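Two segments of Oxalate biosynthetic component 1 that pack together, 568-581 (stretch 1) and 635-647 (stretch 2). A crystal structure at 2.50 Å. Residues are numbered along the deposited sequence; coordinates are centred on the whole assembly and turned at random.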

ATOM      1  N   TYR A 568     -25.750  -1.336   9.232  1.00 63.16           N
ATOM      2  CA  TYR A 568     -24.680  -1.739  10.137  1.00 57.04           C
ATOM      3  C   TYR A 568     -25.093  -2.919  11.011  1.00 59.46           C
ATOM      4  O   TYR A 568     -24.295  -3.822  11.257  1.00 72.11           O
ATOM      5  CB  TYR A 568     -24.246  -0.573  11.029  1.00 55.28           C
ATOM      6  CG  TYR A 568     -23.348  -1.012  12.162  1.00 64.38           C
ATOM      7  CD1 TYR A 568     -22.019  -1.341  11.928  1.00 67.05           C
ATOM      8  CD2 TYR A 568     -23.830  -1.114  13.462  1.00 64.32           C
ATOM      9  CE1 TYR A 568     -21.195  -1.755  12.955  1.00 62.95           C
ATOM     10  CE2 TYR A 568     -23.011  -1.527  14.497  1.00 58.59           C
ATOM     11  CZ  TYR A 568     -21.694  -1.845  14.235  1.00 63.48           C
ATOM     12  OH  TYR A 568     -20.866  -2.255  15.253  1.00 68.19           O
ATOM     13  N   ARG A 569     -26.334  -2.895  11.484  1.00 58.70           N
ATOM     14  CA  ARG A 569     -26.850  -3.949  12.353  1.00 55.59           C
ATOM     15  C   ARG A 569     -26.725  -5.327  11.707  1.00 67.35           C
ATOM     16  O   ARG A 569     -26.421  -6.312  12.380  1.00 90.59           O
ATOM     17  CB  ARG A 569     -28.309  -3.674  12.716  1.00 60.71           C
ATOM     18  CG  ARG A 569     -28.919  -4.708  13.648  1.00 73.46           C
ATOM     19  CD  ARG A 569     -30.433  -4.584  13.691  1.00 94.67           C
ATOM     20  NE  ARG A 569     -31.025  -4.670  12.359  1.00109.90           N
ATOM     21  CZ  ARG A 569     -31.278  -5.810  11.723  1.00111.40           C
ATOM     22  NH1 ARG A 569     -30.987  -6.971  12.296  1.00 95.37           N
ATOM     23  NH2 ARG A 569     -31.819  -5.791  10.513  1.00113.12           N
ATOM     24  N   LYS A 570     -26.956  -5.388  10.398  1.00 52.03           N
ATOM     25  CA  LYS A 570     -26.848  -6.640   9.660  1.00 60.26           C
ATOM     26  C   LYS A 570     -25.402  -7.126   9.617  1.00 74.00           C
ATOM     27  O   LYS A 570     -25.137  -8.325   9.706  1.00 84.65           O
ATOM     28  CB  LYS A 570     -27.396  -6.476   8.241  1.00 59.64           C
ATOM     29  CG  LYS A 570     -28.915  -6.414   8.174  1.00 58.32           C
ATOM     30  CD  LYS A 570     -29.385  -5.602   6.979  1.00 75.04           C
ATOM     31  CE  LYS A 570     -30.875  -5.776   6.748  1.00 88.48           C
ATOM     32  NZ  LYS A 570     -31.367  -4.906   5.643  1.00107.30           N
ATOM     33  N   ILE A 571     -24.470  -6.187   9.482  1.00 68.20           N
ATOM     34  CA  ILE A 571     -23.048  -6.509   9.519  1.00 58.06           C
ATOM     35  C   ILE A 571     -22.658  -7.050  10.891  1.00 60.61           C
ATOM     36  O   ILE A 571     -21.939  -8.043  11.001  1.00 65.21           O
ATOM     37  CB  ILE A 571     -22.179  -5.278   9.191  1.00 66.97           C
ATOM     38  CG1 ILE A 571     -22.501  -4.753   7.791  1.00 57.48           C
ATOM     39  CG2 ILE A 571     -20.698  -5.617   9.310  1.00 62.74           C
ATOM     40  CD1 ILE A 571     -21.722  -3.511   7.415  1.00 50.30           C
ATOM     41  N   GLU A 572     -23.148  -6.391  11.934  1.00 59.71           N
ATOM     42  CA  GLU A 572     -22.835  -6.779  13.303  1.00 68.54           C
ATOM     43  C   GLU A 572     -23.413  -8.154  13.630  1.00 71.37           C
ATOM     44  O   GLU A 572     -22.813  -8.925  14.381  1.00 80.24           O
ATOM     45  CB  GLU A 572     -23.363  -5.730  14.285  1.00 62.37           C
ATOM     46  CG  GLU A 572     -22.676  -5.744  15.640  1.00 60.88           C
ATOM     47  CD  GLU A 572     -23.158  -4.630  16.548  1.00 69.16           C
ATOM     48  OE1 GLU A 572     -22.370  -3.700  16.814  1.00 84.04           O
ATOM     49  OE2 GLU A 572     -24.321  -4.684  16.998  1.00 73.75           O
ATOM     50  N   ASP A 573     -24.577  -8.456  13.058  1.00 76.67           N
ATOM     51  CA  ASP A 573     -25.200  -9.768  13.215  1.00 70.19           C
ATOM     52  C   ASP A 573     -24.291 -10.874  12.687  1.00 78.63           C
ATOM     53  O   ASP A 573     -24.160 -11.934  13.302  1.00 78.64           O
ATOM     54  CB  ASP A 573     -26.551  -9.813  12.496  1.00 73.81           C
ATOM     55  CG  ASP A 573     -27.657  -9.141  13.285  1.00 84.87           C
ATOM     56  OD1 ASP A 573     -27.651  -9.249  14.526  1.00 97.01           O
ATOM     57  OD2 ASP A 573     -28.537  -8.508  12.665  1.00 87.83           O
ATOM     58  N   ARG A 574     -23.662 -10.615  11.546  1.00 65.67           N
ATOM     59  CA  ARG A 574     -22.768 -11.581  10.922  1.00 66.67           C
ATOM     60  C   ARG A 574     -21.495 -11.777  11.741  1.00 81.02           C
ATOM     61  O   ARG A 574     -20.944 -12.878  11.795  1.00 86.25           O
ATOM     62  CB  ARG A 574     -22.419 -11.143   9.498  1.00 55.73           C
ATOM     63  CG  ARG A 574     -23.548 -11.330   8.494  1.00 56.60           C
ATOM     64  CD  ARG A 574     -23.151 -10.830   7.109  1.00 64.57           C
ATOM     65  NE  ARG A 574     -21.758 -11.141   6.794  1.00 94.57           N
ATOM     66  CZ  ARG A 574     -21.335 -12.317   6.341  1.00101.81           C
ATOM     67  NH1 ARG A 574     -22.198 -13.305   6.146  1.00111.10           N
ATOM     68  NH2 ARG A 574     -20.048 -12.506   6.083  1.00 89.31           N
ATOM     69  N   LEU A 575     -21.028 -10.707  12.377  1.00 80.31           N
ATOM     70  CA  LEU A 575     -19.864 -10.799  13.248  1.00 71.82           C
ATOM     71  C   LEU A 575     -20.224 -11.549  14.523  1.00 70.61           C
ATOM     72  O   LEU A 575     -19.434 -12.343  15.029  1.00 70.74           O
ATOM     73  CB  LEU A 575     -19.321  -9.409  13.585  1.00 70.39           C
ATOM     74  CG  LEU A 575     -18.133  -9.379  14.551  1.00 67.82           C
ATOM     75  CD1 LEU A 575     -16.986 -10.242  14.034  1.00 68.69           C
ATOM     76  CD2 LEU A 575     -17.667  -7.952  14.781  1.00 65.03           C
ATOM     77  N   ALA A 576     -21.427 -11.297  15.029  1.00 59.29           N
ATOM     78  CA  ALA A 576     -21.898 -11.943  16.248  1.00 74.73           C
ATOM     79  C   ALA A 576     -22.058 -13.449  16.054  1.00 91.34           C
ATOM     80  O   ALA A 576     -21.704 -14.236  16.931  1.00 89.69           O
ATOM     81  CB  ALA A 576     -23.213 -11.326  16.699  1.00 63.23           C
ATOM     82  N   ALA A 577     -22.590 -13.841  14.901  1.00 99.63           N
ATOM     83  CA  ALA A 577     -22.797 -15.253  14.598  1.00 80.81           C
ATOM     84  C   ALA A 577     -21.467 -15.983  14.450  1.00 81.98           C
ATOM     85  O   ALA A 577     -21.318 -17.119  14.901  1.00 86.94           O
ATOM     86  CB  ALA A 577     -23.631 -15.407  13.337  1.00 64.19           C
ATOM     87  N   HIS A 578     -20.501 -15.323  13.818  1.00 66.62           N
ATOM     88  CA  HIS A 578     -19.178 -15.905  13.632  1.00 73.34           C
ATOM     89  C   HIS A 578     -18.463 -16.103  14.965  1.00 80.52           C
ATOM     90  O   HIS A 578     -17.739 -17.081  15.150  1.00 81.43           O
ATOM     91  CB  HIS A 578     -18.329 -15.030  12.711  1.00 64.34           C
ATOM     92  CG  HIS A 578     -16.934 -15.539  12.516  1.00 78.29           C
ATOM     93  ND1 HIS A 578     -15.825 -14.874  12.994  1.00 86.04           N
ATOM     94  CD2 HIS A 578     -16.469 -16.649  11.896  1.00 74.42           C
ATOM     95  CE1 HIS A 578     -14.737 -15.552  12.675  1.00 76.49           C
ATOM     96  NE2 HIS A 578     -15.100 -16.633  12.007  1.00 76.32           N
ATOM     97  N   LEU A 579     -18.668 -15.170  15.891  1.00 85.32           N
ATOM     98  CA  LEU A 579     -18.058 -15.258  17.215  1.00 95.13           C
ATOM     99  C   LEU A 579     -18.758 -16.304  18.077  1.00109.03           C
ATOM    100  O   LEU A 579     -18.160 -16.861  18.998  1.00114.20           O
ATOM    101  CB  LEU A 579     -18.088 -13.899  17.916  1.00 79.13           C
ATOM    102  CG  LEU A 579     -17.221 -12.793  17.311  1.00 78.60           C
ATOM    103  CD1 LEU A 579     -17.355 -11.511  18.118  1.00 90.89           C
ATOM    104  CD2 LEU A 579     -15.767 -13.231  17.222  1.00 74.82           C
ATOM    105  N   ALA A 580     -20.025 -16.566  17.773  1.00101.37           N
ATOM    106  CA  ALA A 580     -20.798 -17.557  18.511  1.00 78.88           C
ATOM    107  C   ALA A 580     -20.696 -18.933  17.858  1.00102.22           C
ATOM    108  O   ALA A 580     -21.537 -19.805  18.084  1.00104.89           O
ATOM    109  CB  ALA A 580     -22.250 -17.124  18.616  1.00 72.00           C
ATOM    110  N   SER A 581     -19.663 -19.119  17.042  1.00113.65           N
ATOM    111  CA  SER A 581     -19.398 -20.404  16.407  1.00101.42           C
ATOM    112  C   SER A 581     -18.179 -21.059  17.046  1.00106.76           C
ATOM    113  O   SER A 581     -17.042 -20.803  16.644  1.00 97.01           O
ATOM    114  CB  SER A 581     -19.186 -20.231  14.902  1.00 83.06           C
ATOM    115  N   ASN A 635     -14.865  -7.702  26.273  1.00 89.38           N
ATOM    116  CA  ASN A 635     -16.128  -7.030  26.549  1.00 94.56           C
ATOM    117  C   ASN A 635     -16.872  -6.684  25.264  1.00 90.95           C
ATOM    118  O   ASN A 635     -18.101  -6.681  25.234  1.00 90.19           O
ATOM    119  CB  ASN A 635     -15.893  -5.768  27.376  1.00 89.96           C
ATOM    120  CG  ASN A 635     -15.434  -6.075  28.786  1.00 90.22           C
ATOM    121  OD1 ASN A 635     -16.233  -6.467  29.638  1.00 91.90           O
ATOM    122  ND2 ASN A 635     -14.144  -5.893  29.043  1.00 84.98           N
ATOM    123  N   PHE A 636     -16.117  -6.393  24.210  1.00 82.45           N
ATOM    124  CA  PHE A 636     -16.695  -6.133  22.898  1.00 79.19           C
ATOM    125  C   PHE A 636     -17.498  -7.338  22.430  1.00 80.37           C
ATOM    126  O   PHE A 636     -18.615  -7.198  21.932  1.00 84.41           O
ATOM    127  CB  PHE A 636     -15.602  -5.800  21.882  1.00 75.82           C
ATOM    128  CG  PHE A 636     -16.113  -5.589  20.485  1.00 81.68           C
ATOM    129  CD1 PHE A 636     -16.611  -4.357  20.093  1.00 84.03           C
ATOM    130  CD2 PHE A 636     -16.087  -6.619  19.558  1.00 90.10           C
ATOM    131  CE1 PHE A 636     -17.080  -4.158  18.810  1.00 84.40           C
ATOM    132  CE2 PHE A 636     -16.554  -6.427  18.271  1.00 88.66           C
ATOM    133  CZ  PHE A 636     -17.050  -5.195  17.896  1.00 87.23           C
ATOM    134  N   ALA A 637     -16.915  -8.520  22.596  1.00 85.27           N
ATOM    135  CA  ALA A 637     -17.583  -9.764  22.243  1.00 88.82           C
ATOM    136  C   ALA A 637     -18.836  -9.953  23.089  1.00 81.28           C
ATOM    137  O   ALA A 637     -19.894 -10.307  22.573  1.00 86.77           O
ATOM    138  CB  ALA A 637     -16.640 -10.941  22.416  1.00 94.82           C
ATOM    139  N   ARG A 638     -18.707  -9.710  24.391  1.00 83.33           N
ATOM    140  CA  ARG A 638     -19.844  -9.768  25.302  1.00 77.74           C
ATOM    141  C   ARG A 638     -20.908  -8.757  24.893  1.00 84.13           C
ATOM    142  O   ARG A 638     -22.106  -9.027  24.976  1.00 86.65           O
ATOM    143  CB  ARG A 638     -19.398  -9.498  26.741  1.00 75.27           C
ATOM    144  CG  ARG A 638     -18.298 -10.418  27.244  1.00 88.36           C
ATOM    145  CD  ARG A 638     -17.842 -10.015  28.642  1.00 87.02           C
ATOM    146  NE  ARG A 638     -18.939 -10.024  29.607  1.00 83.03           N
ATOM    147  CZ  ARG A 638     -19.383  -8.946  30.248  1.00 87.07           C
ATOM    148  NH1 ARG A 638     -18.824  -7.763  30.031  1.00 89.02           N
ATOM    149  NH2 ARG A 638     -20.387  -9.051  31.110  1.00 76.84           N
ATOM    150  N   GLU A 639     -20.454  -7.594  24.444  1.00 88.31           N
ATOM    151  CA  GLU A 639     -21.342  -6.498  24.081  1.00 94.96           C
ATOM    152  C   GLU A 639     -22.170  -6.832  22.842  1.00100.44           C
ATOM    153  O   GLU A 639     -23.254  -6.285  22.644  1.00105.05           O
ATOM    154  CB  GLU A 639     -20.524  -5.227  23.845  1.00 98.52           C
ATOM    155  CG  GLU A 639     -21.311  -3.935  23.921  1.00102.40           C
ATOM    156  CD  GLU A 639     -20.414  -2.714  23.839  1.00114.90           C
ATOM    157  OE1 GLU A 639     -19.352  -2.797  23.184  1.00118.43           O
ATOM    158  OE2 GLU A 639     -20.765  -1.678  24.439  1.00117.34           O
ATOM    159  N   LEU A 640     -21.654  -7.737  22.016  1.00 91.21           N
ATOM    160  CA  LEU A 640     -22.314  -8.102  20.767  1.00 85.10           C
ATOM    161  C   LEU A 640     -23.194  -9.343  20.899  1.00 77.76           C
ATOM    162  O   LEU A 640     -24.213  -9.463  20.221  1.00 78.63           O
ATOM    163  CB  LEU A 640     -21.273  -8.330  19.667  1.00 77.94           C
ATOM    164  CG  LEU A 640     -21.065  -7.192  18.665  1.00 76.92           C
ATOM    165  CD1 LEU A 640     -20.696  -5.895  19.374  1.00 78.69           C
ATOM    166  CD2 LEU A 640     -20.004  -7.571  17.641  1.00 71.66           C
ATOM    167  N   LEU A 641     -22.799 -10.264  21.774  1.00 81.77           N
ATOM    168  CA  LEU A 641     -23.485 -11.545  21.885  1.00 85.76           C
ATOM    169  C   LEU A 641     -24.674 -11.502  22.844  1.00 93.08           C
ATOM    170  O   LEU A 641     -25.701 -12.131  22.593  1.00 96.36           O
ATOM    171  CB  LEU A 641     -22.503 -12.633  22.321  1.00 87.53           C
ATOM    172  CG  LEU A 641     -21.326 -12.876  21.371  1.00 81.09           C
ATOM    173  CD1 LEU A 641     -20.577 -14.143  21.746  1.00 81.10           C
ATOM    174  CD2 LEU A 641     -21.797 -12.935  19.928  1.00 79.25           C
ATOM    175  N   VAL A 642     -24.529 -10.761  23.938  1.00 97.59           N
ATOM    176  CA  VAL A 642     -25.586 -10.652  24.945  1.00 96.78           C
ATOM    177  C   VAL A 642     -26.932 -10.128  24.411  1.00 90.92           C
ATOM    178  O   VAL A 642     -27.971 -10.725  24.700  1.00 98.69           O
ATOM    179  CB  VAL A 642     -25.135  -9.759  26.130  1.00 94.27           C
ATOM    180  CG1 VAL A 642     -26.328  -9.334  26.977  1.00 86.13           C
ATOM    181  CG2 VAL A 642     -24.109 -10.489  26.980  1.00 85.91           C
ATOM    182  N   PRO A 643     -26.931  -9.025  23.632  1.00 95.54           N
ATOM    183  CA  PRO A 643     -28.241  -8.525  23.189  1.00 95.74           C
ATOM    184  C   PRO A 643     -28.990  -9.498  22.279  1.00101.97           C
ATOM    185  O   PRO A 643     -30.217  -9.440  22.199  1.00102.20           O
ATOM    186  CB  PRO A 643     -27.892  -7.243  22.420  1.00 85.13           C
ATOM    187  CG  PRO A 643     -26.531  -6.867  22.884  1.00 92.35           C
ATOM    188  CD  PRO A 643     -25.838  -8.160  23.151  1.00 86.54           C
ATOM    189  N   ARG A 644     -28.256 -10.381  21.609  1.00 99.48           N
ATOM    190  CA  ARG A 644     -28.855 -11.294  20.642  1.00100.28           C
ATOM    191  C   ARG A 644     -29.209 -12.634  21.276  1.00 95.48           C
ATOM    192  O   ARG A 644     -29.897 -13.456  20.667  1.00103.66           O
ATOM    193  CB  ARG A 644     -27.909 -11.500  19.458  1.00101.99           C
ATOM    194  CG  ARG A 644     -27.223 -10.220  19.013  1.00 97.53           C
ATOM    195  CD  ARG A 644     -26.590 -10.357  17.641  1.00 83.73           C
ATOM    196  NE  ARG A 644     -25.808  -9.173  17.294  1.00 89.10           N
ATOM    197  CZ  ARG A 644     -26.331  -8.033  16.852  1.00 89.54           C
ATOM    198  NH1 ARG A 644     -25.544  -7.009  16.561  1.00 81.41           N
ATOM    199  NH2 ARG A 644     -27.643  -7.917  16.696  1.00113.26           N
ATOM    200  N   GLY A 645     -28.737 -12.851  22.499  1.00 93.23           N
ATOM    201  CA  GLY A 645     -29.067 -14.057  23.235  1.00 94.46           C
ATOM    202  C   GLY A 645     -28.014 -15.145  23.147  1.00 91.54           C
ATOM    203  O   GLY A 645     -28.222 -16.256  23.636  1.00102.22           O
ATOM    204  N   TYR A 646     -26.883 -14.834  22.524  1.00 97.33           N
ATOM    205  CA  TYR A 646     -25.787 -15.792  22.430  1.00107.85           C
ATOM    206  C   TYR A 646     -25.097 -15.978  23.778  1.00104.55           C
ATOM    207  O   TYR A 646     -25.066 -15.067  24.607  1.00106.04           O
ATOM    208  CB  TYR A 646     -24.762 -15.349  21.385  1.00112.98           C
ATOM    209  CG  TYR A 646     -25.247 -15.427  19.957  1.00113.10           C
ATOM    210  CD1 TYR A 646     -25.653 -16.635  19.405  1.00108.47           C
ATOM    211  CD2 TYR A 646     -25.280 -14.296  19.152  1.00117.97           C
ATOM    212  CE1 TYR A 646     -26.089 -16.712  18.095  1.00110.00           C
ATOM    213  CE2 TYR A 646     -25.713 -14.362  17.843  1.00116.70           C
ATOM    214  CZ  TYR A 646     -26.116 -15.571  17.319  1.00112.97           C
ATOM    215  OH  TYR A 646     -26.549 -15.639  16.015  1.00112.37           O
ATOM    216  N   SER A 647     -24.543 -17.166  23.989  1.00105.84           N
ATOM    217  CA  SER A 647     -23.802 -17.454  25.208  1.00107.83           C
ATOM    218  C   SER A 647     -22.484 -16.689  25.238  1.00112.53           C
ATOM    219  O   SER A 647     -21.766 -16.631  24.239  1.00 99.24           O
ATOM    220  CB  SER A 647     -23.538 -18.956  25.337  1.00107.81           C
ATOM    221  OG  SER A 647     -22.578 -19.221  26.346  1.00107.54           O
TER

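Two helices, 568-579 and the one that includes 635-641, cross at 112° with their axes 9.6 Å apart at closest approach, and the contact buries 598 Å² in total. Its polar part centres on Arg-644, whose extended side chain (chi2 and chi3 both t) reaches two acidic residues one after the other on the first helix. Glu-572 OE2 lies 2.7 Å from Arg-644 NH1, at the edge of the guanidinium, and Asp-573 OD1 lies 2.5 Å from Arg-644 NH2, over one face; both pairs are salt bridges. The acids are themselves braced within their helix: Tyr-568 OH donates to Glu-572 OE1 (2.6 Å), and Arg-569 NH1 forms a salt bridge with Asp-573 OD2 (2.9 Å). No hydrogen bond links the stretches.

The remainder is apolar. Ala-576 CB points toward the partner, and its small side chain lets the backbones come close, with Ala-576 CA 5.9 Å from Leu-641 CA. Its CB sits 3.9 Å from Leu-641 CD2 and 3.4 Å from Arg-644 NE. Nearby, Leu-575 CD2 packs against Leu-640 CD2 (3.7 Å) and meets the edge of the Phe-636 ring at CE2 (4.0 Å). Just beyond the helix, Ala-580 makes a CH-pi contact, its CB 3.8 Å from the centroid of the Tyr-646 ring and over its face.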